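Local coordinates for pullulanase (Bacillus acidopullulyticus, PDB 2WAN), which hydrolyses the alpha-1,6-glucosidic linkages of pullulan and probably also debranches related polysaccharides such as starch, at residues N316-V321 against H596-K601; D605-W610 against A633-E638; N304-P309 against W332-S337; R512-P517 against S563-I568. One frame throughout, in Å; residues are numbered along the deposited sequence.

Interaction 1 of 4, residues N316-V321 against H596-K601; sequences NDLGNV and HPMAQK
Leu318 meets Met598 and Lys601 where the start of a carbohydrate-binding module 48 (CBM48) rests on a helix of the catalytic alpha/beta barrel. The helix, 597-614, runs between the third and fourth barrel strands, and Leu318 lies just ahead of strand 319-322, the first strand of the module's beta domain.

The apolar part of the contact is small and buried. One leucine branch makes it: CD1 of Leu318 is 3.8 Å from CE of Met598 and 4.1 Å from CE of Lys601, so a single methyl touches the ends of two chains that leave the helix one turn apart. The two helix chains come by different routes. Met598 is folded, with bends at both chi2 (-59°) and chi3 (-70°) that turn its methyl toward the leucine; the same side chain also packs on Trp332 of strand 326-332. Lys601 runs out straight from the helix, CG anti to the backbone N, and bends only at its last torsion (chi4 45°). Its CE can therefore lie against CD1 of Leu318 while the ammonium turns aside.

The polar part belongs to that ammonium. NZ of Lys601 bonds to the carbonyl oxygen of Gly315, on the module side, and forms a salt bridge to Asp605 one turn further along its own helix. A water extends the polar bridge: it accepts from N of Leu318 at 3.2 Å and, weakly, from NZ of Lys601 at 3.4 Å.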
# COMPACT_ATOMS: atom_id res chain seq x y z
N ASN A 316 6.41 23.88 -5.03
CA ASN A 316 5.60 23.44 -3.89
C ASN A 316 4.24 24.15 -3.81
O ASN A 316 3.58 24.09 -2.78
CB ASN A 316 6.38 23.64 -2.58
CG ASN A 316 6.73 25.12 -2.32
OD1 ASN A 316 6.23 26.03 -3.00
ND2 ASN A 316 7.60 25.36 -1.35
N ASP A 317 3.83 24.78 -4.92
CA ASP A 317 2.66 25.65 -4.94
C ASP A 317 1.48 25.13 -5.79
O ASP A 317 0.58 25.91 -6.13
CB ASP A 317 3.05 27.07 -5.40
CG ASP A 317 3.53 27.11 -6.83
OD1 ASP A 317 4.07 26.10 -7.32
OD2 ASP A 317 3.37 28.17 -7.47
N LEU A 318 1.45 23.84 -6.12
CA LEU A 318 0.24 23.33 -6.77
C LEU A 318 -0.97 23.50 -5.84
O LEU A 318 -0.88 23.28 -4.62
CB LEU A 318 0.39 21.88 -7.25
CG LEU A 318 1.42 21.64 -8.38
CD1 LEU A 318 1.49 20.14 -8.72
CD2 LEU A 318 1.08 22.45 -9.63
N GLY A 319 -2.09 23.91 -6.43
CA GLY A 319 -3.31 24.21 -5.68
C GLY A 319 -3.55 25.71 -5.58
O GLY A 319 -3.20 26.46 -6.49
N ASN A 320 -4.17 26.14 -4.48
CA ASN A 320 -4.34 27.57 -4.23
C ASN A 320 -3.53 28.00 -3.02
O ASN A 320 -3.37 27.24 -2.05
CB ASN A 320 -5.83 27.97 -4.08
CG ASN A 320 -6.48 27.38 -2.84
OD1 ASN A 320 -7.05 26.26 -2.88
ND2 ASN A 320 -6.41 28.10 -1.73
N VAL A 321 -2.96 29.19 -3.09
CA VAL A 321 -2.16 29.73 -1.98
C VAL A 321 -2.82 31.04 -1.61
O VAL A 321 -2.74 32.02 -2.36
CB VAL A 321 -0.69 29.94 -2.37
CG1 VAL A 321 0.09 30.58 -1.19
CG2 VAL A 321 -0.04 28.62 -2.78
N HIS A 596 4.70 7.38 -12.44
CA HIS A 596 4.63 8.64 -13.19
C HIS A 596 5.02 9.74 -12.22
O HIS A 596 4.33 9.93 -11.21
CB HIS A 596 3.21 8.90 -13.72
CG HIS A 596 2.82 8.11 -14.94
ND1 HIS A 596 3.73 7.43 -15.73
CD2 HIS A 596 1.62 7.93 -15.52
CE1 HIS A 596 3.09 6.86 -16.74
NE2 HIS A 596 1.81 7.15 -16.63
N PRO A 597 6.12 10.47 -12.49
CA PRO A 597 6.68 11.46 -11.54
C PRO A 597 5.68 12.43 -10.89
O PRO A 597 5.73 12.64 -9.66
CB PRO A 597 7.71 12.21 -12.38
CG PRO A 597 8.21 11.12 -13.35
CD PRO A 597 6.97 10.33 -13.69
N MET A 598 4.79 13.03 -11.68
CA MET A 598 3.83 14.01 -11.13
C MET A 598 2.72 13.34 -10.31
O MET A 598 2.16 13.97 -9.41
CB MET A 598 3.26 14.94 -12.20
CG MET A 598 4.29 15.95 -12.76
SD MET A 598 5.07 17.08 -11.58
CE MET A 598 3.69 18.14 -11.15
N ALA A 599 2.42 12.08 -10.62
CA ALA A 599 1.48 11.32 -9.81
C ALA A 599 2.15 10.99 -8.47
O ALA A 599 1.56 11.17 -7.38
CB ALA A 599 1.04 10.07 -10.56
N GLN A 600 3.40 10.55 -8.53
CA GLN A 600 4.18 10.34 -7.30
C GLN A 600 4.27 11.62 -6.46
O GLN A 600 4.09 11.59 -5.24
CB GLN A 600 5.59 9.82 -7.62
CG GLN A 600 6.42 9.40 -6.38
CD GLN A 600 7.87 9.14 -6.75
OE1 GLN A 600 8.59 10.07 -7.13
NE2 GLN A 600 8.30 7.89 -6.66
N LYS A 601 4.56 12.75 -7.12
CA LYS A 601 4.61 14.04 -6.42
C LYS A 601 3.30 14.37 -5.73
O LYS A 601 3.31 14.90 -4.62
CB LYS A 601 5.01 15.16 -7.39
CG LYS A 601 4.98 16.57 -6.74
CD LYS A 601 5.41 17.63 -7.74
CE LYS A 601 5.18 19.06 -7.21
NZ LYS A 601 5.63 19.25 -5.79
O HOH W 1 3.10 21.40 -4.96

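Interaction 2 of 4, residues D605-W610 against A633-E638; sequences DSVNYW and AKISNE
This is a helix-to-helix contact on the outside of the catalytic (beta/alpha)8 barrel, in which Val607 and Asn608 of helix 597-614 face Ile635 and Glu638 of the next barrel helix, 629-642. Barrel strand 618-621 comes between the two helices in the chain, and its Phe619 and Phe621 lie against Val607 and Ile635 respectively. The inner part of the contact is apolar and fairly loose: CG2 of Val607 and CG2 of Ile635 are 4.4 Å apart.

Farther out the contact turns polar. Asn608 and Glu638 cross at about a right angle, their amide and carboxylate planes 47° apart. ND2 of Asn608 donates to OE1 of Glu638 at 2.9 Å, reaching the oxygen nearly end-on to its C-O bond; the hydrogen bond is bent, with an N-H...O angle of 132°, and tilted out of the amide plane. ND2 also donates to the carbonyl oxygen of Leu604, its stronger partner, one turn back in its own helix. A water joins the two acids, donating to OD1 of Asp605 at 2.8 Å and to OE1 of Glu638 at 3.2 Å.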
# COMPACT_ATOMS: atom_id res chain seq x y z
N ASP A 605 3.30 15.19 -1.87
CA ASP A 605 2.78 16.48 -1.39
C ASP A 605 1.63 16.25 -0.39
O ASP A 605 1.54 16.93 0.63
CB ASP A 605 2.27 17.34 -2.54
CG ASP A 605 3.38 17.90 -3.40
OD1 ASP A 605 4.55 17.89 -3.00
OD2 ASP A 605 3.07 18.37 -4.50
N SER A 606 0.77 15.27 -0.70
CA SER A 606 -0.39 15.00 0.17
C SER A 606 0.02 14.54 1.58
O SER A 606 -0.47 15.07 2.57
CB SER A 606 -1.32 13.97 -0.46
OG SER A 606 -2.51 13.87 0.31
N VAL A 607 0.91 13.55 1.67
CA VAL A 607 1.28 13.04 3.00
C VAL A 607 2.03 14.13 3.79
O VAL A 607 1.86 14.27 4.99
CB VAL A 607 2.05 11.69 2.99
CG1 VAL A 607 1.13 10.55 2.51
CG2 VAL A 607 3.32 11.76 2.14
N ASN A 608 2.83 14.94 3.09
CA ASN A 608 3.48 16.07 3.77
C ASN A 608 2.46 17.05 4.33
O ASN A 608 2.63 17.55 5.44
CB ASN A 608 4.43 16.81 2.83
CG ASN A 608 5.82 16.18 2.80
OD1 ASN A 608 6.66 16.47 3.66
ND2 ASN A 608 6.06 15.32 1.83
N TYR A 609 1.41 17.31 3.54
CA TYR A 609 0.36 18.25 3.94
C TYR A 609 -0.36 17.73 5.19
O TYR A 609 -0.59 18.50 6.14
CB TYR A 609 -0.65 18.48 2.80
CG TYR A 609 -1.88 19.24 3.24
CD1 TYR A 609 -1.81 20.61 3.56
CD2 TYR A 609 -3.11 18.60 3.36
CE1 TYR A 609 -2.95 21.32 3.96
CE2 TYR A 609 -4.26 19.30 3.78
CZ TYR A 609 -4.17 20.66 4.08
OH TYR A 609 -5.28 21.34 4.51
N TRP A 610 -0.74 16.45 5.18
CA TRP A 610 -1.43 15.90 6.35
C TRP A 610 -0.58 15.96 7.63
O TRP A 610 -1.07 16.29 8.72
CB TRP A 610 -1.95 14.48 6.07
CG TRP A 610 -3.20 14.52 5.24
CD1 TRP A 610 -3.29 14.38 3.89
CD2 TRP A 610 -4.53 14.80 5.71
NE1 TRP A 610 -4.60 14.52 3.47
CE2 TRP A 610 -5.38 14.79 4.57
CE3 TRP A 610 -5.09 15.06 6.98
CZ2 TRP A 610 -6.77 15.01 4.66
CZ3 TRP A 610 -6.48 15.28 7.08
CH2 TRP A 610 -7.30 15.25 5.92
N ALA A 633 10.06 4.36 -0.44
CA ALA A 633 11.34 4.85 0.03
C ALA A 633 11.31 6.38 0.09
O ALA A 633 11.81 6.97 1.05
CB ALA A 633 12.47 4.35 -0.89
N LYS A 634 10.73 7.02 -0.92
CA LYS A 634 10.68 8.49 -0.94
C LYS A 634 9.74 9.05 0.12
O LYS A 634 10.06 10.06 0.76
CB LYS A 634 10.30 9.03 -2.31
CG LYS A 634 11.38 8.90 -3.36
CD LYS A 634 10.91 9.51 -4.67
CE LYS A 634 12.03 9.60 -5.68
NZ LYS A 634 11.49 10.18 -6.95
N ILE A 635 8.58 8.42 0.28
CA ILE A 635 7.66 8.80 1.35
C ILE A 635 8.36 8.72 2.70
O ILE A 635 8.34 9.68 3.48
CB ILE A 635 6.38 7.92 1.34
CG1 ILE A 635 5.51 8.28 0.13
CG2 ILE A 635 5.60 8.06 2.69
CD1 ILE A 635 4.34 7.32 -0.12
N SER A 636 8.99 7.58 2.97
CA SER A 636 9.70 7.37 4.24
C SER A 636 10.80 8.42 4.43
O SER A 636 10.88 9.07 5.48
CB SER A 636 10.28 5.95 4.29
OG SER A 636 11.02 5.76 5.49
N ASN A 637 11.64 8.62 3.42
CA ASN A 637 12.73 9.59 3.52
C ASN A 637 12.24 11.03 3.76
O ASN A 637 12.80 11.74 4.60
CB ASN A 637 13.65 9.50 2.30
CG ASN A 637 14.45 8.21 2.26
OD1 ASN A 637 14.50 7.46 3.24
ND2 ASN A 637 15.08 7.93 1.13
N GLU A 638 11.22 11.46 3.03
CA GLU A 638 10.69 12.82 3.19
C GLU A 638 10.06 13.02 4.57
O GLU A 638 10.35 14.01 5.26
CB GLU A 638 9.67 13.17 2.10
CG GLU A 638 10.30 13.38 0.73
CD GLU A 638 9.38 14.06 -0.26
OE1 GLU A 638 8.27 14.52 0.12
OE2 GLU A 638 9.79 14.13 -1.44
O HOH W 2 6.27 16.63 -1.17

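Interaction 3 of 4, residues N304-P309 against W332-S337; sequences NVLNLP and WAPTAS
Leu306 presents its two methyl branches to Pro334 and Thr335, while its backbone and CB lie at the rim of Trp332. The leucine side chain crosses both turn residues at about a right angle. CD2 comes 3.9 Å from CG of Pro334, and CD1 comes 4.0 Å from CG2 of Thr335; each methyl also comes close to the other residue, so both branches bear on both. CG of Leu306 stands anti to its own carbonyl carbon (chi1 -56°), which directs the branches toward the turn. On the other side, Thr335 offers its methyl, CG2, which lies anti to the carbonyl carbon.

The indole is approached differently. O of Leu306 sits at the edge of the Trp332 ring, near its plane and 4.3 Å from CZ2, and CB of the same leucine is 4.3 Å from CH2. One face of the indole is taken by its near neighbour in sequence: CD of Pro334 stands 3.6 Å above the plane, over the ring centre, a CH-pi type arrangement that ties the ring to the turn. Tyr572 of the catalytic domain also meets the indole, their planes inclined at about 55°, and touches Leu306.

Segment 304-309 is anchored to the preceding beta domain as well, through backbone bonding of Val305 with Leu119. The contact is thus a buried seam between an interdomain linker, coiled here as a short 3-10 segment, and the CBM48 beta domain, where a type I turn with Pro334 and Thr335 at its two central positions leads from strand 326-332 to strand 338-344.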
# COMPACT_ATOMS: atom_id res chain seq x y z
N ASN A 304 3.52 8.09 -21.58
CA ASN A 304 4.80 8.10 -20.90
C ASN A 304 5.74 9.20 -21.38
O ASN A 304 6.75 9.48 -20.73
CB ASN A 304 5.47 6.73 -20.94
CG ASN A 304 4.69 5.68 -20.16
OD1 ASN A 304 3.91 6.02 -19.27
ND2 ASN A 304 4.91 4.41 -20.48
N VAL A 305 5.36 9.87 -22.47
CA VAL A 305 6.07 11.08 -22.88
C VAL A 305 6.06 12.13 -21.74
O VAL A 305 7.02 12.89 -21.57
CB VAL A 305 5.51 11.66 -24.19
CG1 VAL A 305 4.05 12.13 -24.04
CG2 VAL A 305 6.41 12.79 -24.70
N LEU A 306 4.98 12.15 -20.97
CA LEU A 306 4.82 13.13 -19.89
C LEU A 306 5.74 12.87 -18.70
O LEU A 306 5.87 13.72 -17.82
CB LEU A 306 3.35 13.21 -19.44
CG LEU A 306 2.33 13.55 -20.54
CD1 LEU A 306 0.90 13.46 -19.99
CD2 LEU A 306 2.60 14.93 -21.16
N ASN A 307 6.39 11.70 -18.67
CA ASN A 307 7.43 11.40 -17.68
C ASN A 307 8.67 12.28 -17.81
O ASN A 307 9.43 12.44 -16.86
CB ASN A 307 7.93 9.95 -17.76
CG ASN A 307 6.85 8.91 -17.51
OD1 ASN A 307 5.72 9.22 -17.13
ND2 ASN A 307 7.21 7.65 -17.75
N LEU A 308 8.89 12.83 -19.01
CA LEU A 308 10.13 13.55 -19.33
C LEU A 308 10.33 14.81 -18.48
O LEU A 308 9.36 15.48 -18.13
CB LEU A 308 10.20 13.88 -20.84
CG LEU A 308 10.31 12.70 -21.82
CD1 LEU A 308 10.12 13.15 -23.27
CD2 LEU A 308 11.63 11.98 -21.66
N PRO A 309 11.59 15.14 -18.14
CA PRO A 309 11.89 16.31 -17.31
C PRO A 309 11.22 17.62 -17.75
O PRO A 309 10.92 18.47 -16.91
CB PRO A 309 13.41 16.40 -17.40
CG PRO A 309 13.82 14.96 -17.49
CD PRO A 309 12.80 14.34 -18.40
N TRP A 332 -1.27 21.40 -12.88
CA TRP A 332 -0.48 20.71 -13.89
C TRP A 332 -1.39 20.11 -14.95
O TRP A 332 -2.20 19.22 -14.66
CB TRP A 332 0.37 19.61 -13.23
CG TRP A 332 1.39 18.97 -14.15
CD1 TRP A 332 2.49 19.57 -14.72
CD2 TRP A 332 1.40 17.61 -14.60
NE1 TRP A 332 3.18 18.66 -15.50
CE2 TRP A 332 2.53 17.45 -15.43
CE3 TRP A 332 0.57 16.51 -14.35
CZ2 TRP A 332 2.85 16.22 -16.04
CZ3 TRP A 332 0.88 15.29 -14.96
CH2 TRP A 332 2.01 15.16 -15.80
N ALA A 333 -1.29 20.61 -16.18
CA ALA A 333 -2.15 20.13 -17.27
C ALA A 333 -1.38 20.22 -18.60
O ALA A 333 -1.69 21.06 -19.46
CB ALA A 333 -3.44 20.93 -17.34
N PRO A 334 -0.38 19.33 -18.76
CA PRO A 334 0.61 19.44 -19.84
C PRO A 334 0.06 19.18 -21.23
O PRO A 334 0.71 19.53 -22.22
CB PRO A 334 1.66 18.39 -19.47
CG PRO A 334 0.90 17.37 -18.71
CD PRO A 334 -0.10 18.17 -17.89
N THR A 335 -1.12 18.58 -21.33
CA THR A 335 -1.72 18.31 -22.64
C THR A 335 -2.88 19.27 -22.99
O THR A 335 -3.42 19.22 -24.09
CB THR A 335 -2.21 16.87 -22.75
OG1 THR A 335 -3.29 16.67 -21.84
CG2 THR A 335 -1.07 15.89 -22.46
N ALA A 336 -3.25 20.13 -22.05
CA ALA A 336 -4.37 21.05 -22.28
C ALA A 336 -4.02 22.12 -23.32
O ALA A 336 -2.88 22.59 -23.37
CB ALA A 336 -4.81 21.71 -20.97
N SER A 337 -5.00 22.48 -24.14
CA SER A 337 -4.86 23.63 -25.05
C SER A 337 -5.27 24.94 -24.35
O SER A 337 -4.81 26.02 -24.73
CB SER A 337 -5.69 23.42 -26.32
OG SER A 337 -7.08 23.31 -26.04

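Interaction 4 of 4, residues R512-P517 against S563-I568; sequences RNYNVP and SDFDKI
Tyr514, the first central residue of a type I turn running from Asn513 to Val516, faces Phe565 in the opening turn of the short helix 564-568. The two aromatic side chains cross at about a right angle and touch obliquely, through CE2 of each ring: CE2 of Tyr514 is 3.9 Å from CE2 of Phe565 and 4.1 Å from its CZ. The tyrosine hydroxyl is engaged elsewhere, with the carbonyl oxygen of Val553, which would help hold the ring in this pose.

Beside the rings, the contact is mediated by water. One water lies 2.8 Å from O of Arg512 and 2.7 Å from OD2 of Asp564, placed to donate to each, although its surroundings hold more acceptors than it has protons. The other carboxylate oxygen, OD1 of Asp564, accepts from the backbone N of Val392 in the CBM48 region. Ser563 is the N-cap, its OG accepting a weak bond of 3.3 Å from N of Asp566. Asp564 follows the cap, in the first turn, where the helix dipole and the long salt bridge from NZ of Lys567 to OD1 of Asp564 (4.0 Å) would be expected to favour its charged form.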
# COMPACT_ATOMS: atom_id res chain seq x y z
N ARG A 512 -11.92 10.50 -3.08
CA ARG A 512 -12.21 11.47 -4.12
C ARG A 512 -11.40 12.75 -3.96
O ARG A 512 -10.85 13.27 -4.94
CB ARG A 512 -13.71 11.82 -4.13
CG ARG A 512 -14.16 12.80 -5.26
CD ARG A 512 -15.67 13.05 -5.17
NE ARG A 512 -15.97 13.81 -3.95
CZ ARG A 512 -17.08 13.72 -3.24
NH1 ARG A 512 -18.07 12.90 -3.60
NH2 ARG A 512 -17.21 14.46 -2.15
N ASN A 513 -11.35 13.28 -2.73
CA ASN A 513 -10.59 14.53 -2.46
C ASN A 513 -9.55 14.25 -1.37
O ASN A 513 -9.84 14.31 -0.17
CB ASN A 513 -11.51 15.71 -2.08
CG ASN A 513 -12.67 15.88 -3.07
OD1 ASN A 513 -12.55 16.55 -4.12
ND2 ASN A 513 -13.78 15.26 -2.75
N TYR A 514 -8.34 13.93 -1.80
CA TYR A 514 -7.32 13.40 -0.89
C TYR A 514 -6.89 14.33 0.23
O TYR A 514 -6.39 13.87 1.27
CB TYR A 514 -6.09 12.93 -1.66
CG TYR A 514 -6.28 11.64 -2.43
CD1 TYR A 514 -6.22 10.40 -1.79
CD2 TYR A 514 -6.51 11.66 -3.80
CE1 TYR A 514 -6.37 9.21 -2.49
CE2 TYR A 514 -6.68 10.48 -4.52
CZ TYR A 514 -6.61 9.25 -3.84
OH TYR A 514 -6.77 8.07 -4.52
N ASN A 515 -7.05 15.64 0.03
CA ASN A 515 -6.52 16.63 0.98
C ASN A 515 -7.59 17.35 1.79
O ASN A 515 -7.35 18.42 2.35
CB ASN A 515 -5.63 17.60 0.22
CG ASN A 515 -4.51 16.87 -0.45
OD1 ASN A 515 -3.71 16.21 0.23
ND2 ASN A 515 -4.46 16.91 -1.78
N VAL A 516 -8.77 16.72 1.85
CA VAL A 516 -9.95 17.26 2.54
C VAL A 516 -10.46 16.20 3.53
O VAL A 516 -10.55 15.03 3.17
CB VAL A 516 -11.10 17.58 1.54
CG1 VAL A 516 -12.36 18.09 2.25
CG2 VAL A 516 -10.63 18.58 0.43
N PRO A 517 -10.80 16.61 4.78
CA PRO A 517 -11.41 15.67 5.73
C PRO A 517 -12.80 15.26 5.30
O PRO A 517 -13.57 16.08 4.78
CB PRO A 517 -11.51 16.51 7.02
CG PRO A 517 -10.45 17.56 6.87
CD PRO A 517 -10.56 17.92 5.41
N SER A 563 -13.33 11.28 -12.68
CA SER A 563 -12.44 11.75 -11.61
C SER A 563 -11.77 13.05 -12.03
O SER A 563 -11.54 13.28 -13.21
CB SER A 563 -11.39 10.68 -11.29
OG SER A 563 -10.46 10.47 -12.34
N ASP A 564 -11.47 13.92 -11.07
CA ASP A 564 -10.74 15.15 -11.36
C ASP A 564 -9.42 14.88 -12.08
O ASP A 564 -9.06 15.60 -13.02
CB ASP A 564 -10.52 15.96 -10.08
CG ASP A 564 -11.83 16.41 -9.46
OD1 ASP A 564 -12.68 16.94 -10.22
OD2 ASP A 564 -12.05 16.18 -8.25
N PHE A 565 -8.72 13.81 -11.69
CA PHE A 565 -7.47 13.42 -12.37
C PHE A 565 -7.67 13.26 -13.89
O PHE A 565 -6.89 13.82 -14.67
CB PHE A 565 -6.92 12.10 -11.79
CG PHE A 565 -6.32 12.23 -10.40
CD1 PHE A 565 -5.62 13.36 -10.02
CD2 PHE A 565 -6.40 11.17 -9.50
CE1 PHE A 565 -5.05 13.47 -8.75
CE2 PHE A 565 -5.84 11.26 -8.23
CZ PHE A 565 -5.16 12.41 -7.86
N ASP A 566 -8.69 12.51 -14.29
CA ASP A 566 -8.91 12.18 -15.71
C ASP A 566 -9.45 13.37 -16.48
O ASP A 566 -9.24 13.46 -17.70
CB ASP A 566 -9.83 10.97 -15.90
CG ASP A 566 -9.07 9.66 -16.05
OD1 ASP A 566 -7.82 9.70 -16.18
OD2 ASP A 566 -9.71 8.58 -16.00
N LYS A 567 -10.12 14.29 -15.78
CA LYS A 567 -10.59 15.52 -16.43
C LYS A 567 -9.46 16.55 -16.66
O LYS A 567 -9.59 17.44 -17.49
CB LYS A 567 -11.79 16.12 -15.67
CG LYS A 567 -13.05 15.24 -15.73
CD LYS A 567 -14.28 15.87 -15.06
CE LYS A 567 -14.21 15.95 -13.53
NZ LYS A 567 -15.48 16.56 -13.00
N ILE A 568 -8.35 16.42 -15.93
CA ILE A 568 -7.25 17.38 -16.05
C ILE A 568 -6.13 16.84 -16.94
O ILE A 568 -5.65 17.55 -17.83
CB ILE A 568 -6.73 17.82 -14.65
CG1 ILE A 568 -7.88 18.44 -13.84
CG2 ILE A 568 -5.53 18.81 -14.77
CD1 ILE A 568 -7.55 18.71 -12.38
O HOH W 3 -10.14 15.56 -6.40

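How the interactions relate
Interaction 3 opens first along the chain and interlocks with interaction 1, whose segments alternate with its own; interaction 4 is nested within the loop that interaction 1 closes, and interaction 2 comes last. Helix 597-614 serves interactions 1 and 2, whose centres are about 12 Å apart, and its start reaches interaction 3 through Pro597 against Asn307. Interaction 4 joins this helix farther along, where Trp610 and Ser606 meet Tyr514 and Asn515, and it reaches interaction 3 through Ile568 against Ala333. Centres 2 and 3 are the most distant pair, about 23 Å apart. Together the contacts link the interdomain linker and the CBM48 domain to the catalytic barrel as one continuous body.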